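Local coordinates for protein cellulosomal family-48 processive glycoside hydrolase (Bacteroides cellulosolvens, PDB 2Y3N) that probably cleaves cellulose as a processive cellulosomal cellobiohydrolase, the piece here being its calcium-binding dockerin, the domain that docks the enzyme onto a cohesin, at residues V20-L23 against A24-F27. Numbering follows the deposited sequence.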
loop_
_atom_site.group_PDB
_atom_site.type_symbol
_atom_site.label_atom_id
_atom_site.label_comp_id
_atom_site.label_asym_id
_atom_site.label_seq_id
_atom_site.Cartn_x
_atom_site.Cartn_y
_atom_site.Cartn_z
ATOM N N VAL D 20 0.835 12.462 -3.283
ATOM C CA VAL D 20 0.361 12.045 -4.630
ATOM C C VAL D 20 -1.131 12.437 -4.827
ATOM O O VAL D 20 -1.555 12.746 -5.919
ATOM C CB VAL D 20 0.528 10.534 -4.829
ATOM C CG1 VAL D 20 0.127 10.150 -6.211
ATOM C CG2 VAL D 20 1.954 10.118 -4.568
ATOM N N MET D 21 -1.909 12.411 -3.753
ATOM C CA MET D 21 -3.336 12.747 -3.784
ATOM C C MET D 21 -3.579 14.253 -4.086
ATOM O O MET D 21 -4.659 14.634 -4.532
ATOM C CB MET D 21 -3.880 12.421 -2.415
ATOM C CG MET D 21 -5.300 11.979 -2.325
ATOM S SD MET D 21 -5.779 10.521 -3.234
ATOM C CE MET D 21 -4.664 9.280 -2.653
ATOM N N ILE D 22 -2.567 15.086 -3.821
ATOM C CA ILE D 22 -2.565 16.490 -4.156
ATOM C C ILE D 22 -2.333 16.689 -5.644
ATOM O O ILE D 22 -2.953 17.549 -6.247
ATOM C CB ILE D 22 -1.472 17.323 -3.337
ATOM C CG1 ILE D 22 -1.706 17.269 -1.818
ATOM C CG2 ILE D 22 -1.398 18.779 -3.832
ATOM C CD1 ILE D 22 -3.062 17.747 -1.381
ATOM N N LEU D 23 -1.425 15.931 -6.240
ATOM C CA LEU D 23 -1.348 15.841 -7.696
ATOM C C LEU D 23 -2.734 15.388 -8.209
ATOM O O LEU D 23 -3.309 15.996 -9.105
ATOM C CB LEU D 23 -0.321 14.763 -8.083
ATOM C CG LEU D 23 0.590 14.892 -9.313
ATOM C CD1 LEU D 23 1.799 13.950 -9.174
ATOM C CD2 LEU D 23 -0.153 14.620 -10.627
ATOM N N ALA D 24 -3.252 14.316 -7.597
ATOM C CA ALA D 24 -4.481 13.682 -8.031
ATOM C C ALA D 24 -5.634 14.686 -8.072
ATOM O O ALA D 24 -6.335 14.804 -9.089
ATOM C CB ALA D 24 -4.811 12.530 -7.148
ATOM N N GLN D 25 -5.832 15.388 -6.965
ATOM C CA GLN D 25 -6.903 16.381 -6.855
ATOM C C GLN D 25 -6.900 17.413 -8.005
ATOM O O GLN D 25 -7.944 17.967 -8.358
ATOM C CB GLN D 25 -6.768 17.139 -5.535
ATOM C CG GLN D 25 -7.156 16.356 -4.315
ATOM C CD GLN D 25 -7.054 17.195 -3.048
ATOM O OE1 GLN D 25 -6.083 17.935 -2.852
ATOM N NE2 GLN D 25 -8.061 17.085 -2.179
ATOM N N SER D 26 -5.710 17.689 -8.542
ATOM C CA SER D 26 -5.554 18.675 -9.579
ATOM C C SER D 26 -5.496 18.065 -10.975
ATOM O O SER D 26 -5.369 18.795 -11.952
ATOM C CB SER D 26 -4.314 19.538 -9.320
ATOM O OG SER D 26 -4.530 20.466 -8.258
ATOM N N PHE D 27 -5.555 16.741 -11.069
ATOM C CA PHE D 27 -5.412 16.066 -12.361
ATOM C C PHE D 27 -6.486 16.555 -13.334
ATOM O O PHE D 27 -7.706 16.451 -13.061
ATOM C CB PHE D 27 -5.547 14.574 -12.183
ATOM C CG PHE D 27 -4.860 13.731 -13.240
ATOM C CD1 PHE D 27 -3.508 13.423 -13.125
ATOM C CD2 PHE D 27 -5.585 13.179 -14.292
ATOM C CE1 PHE D 27 -2.884 12.586 -14.055
ATOM C CE2 PHE D 27 -4.977 12.360 -15.242
ATOM C CZ PHE D 27 -3.611 12.059 -15.120
HETATM O O HOH W 1 -4.180 19.935 -5.599
#
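Ile22 and Gln25 meet one turn apart on helix 17-26, which follows the first calcium-binding loop of this EF-hand-like dockerin. Their side chains cross at a slant, and Ile22 CD1 reaches the side-chain carbonyl of Gln25, 3.4 Å from OE1, a methyl against an amide oxygen. The first torsion of the glutamine (chi1 -73°) sets CG beside its own backbone N and 3.0 Å from Met21 O; the extended chain beyond carries OE1 to Ile22 CD1. Met21 O also accepts the backbone N-H of Gln25. With the amide and CG cut away by an alanine here, Ile22 CD1 would probably face a gap, and the weak hydrogen bond from NE2 to the backbone of the other protein's chain would be lost. Along the inward face, Leu23 sends CD2 to the edge of the Phe27 ring, near its plane and 4.4 Å from CD1, a loose apolar contact. Leu23 also packs on Leu56 and Asp52 of helix 50-59, the latter a ligand of the second calcium, while Phe27 touches Ser50, so this face joins the two dockerin helices. At the C-terminal turn the bonding changes from four residues back to three: Ser26 N donates to Leu23 O in a bent bond (N-H...O 136°). Ile22 O is met instead by a water, which donates to it at 2.8 Å and lies 2.7 Å from Ser26 OG, bridging carbonyl and hydroxyl.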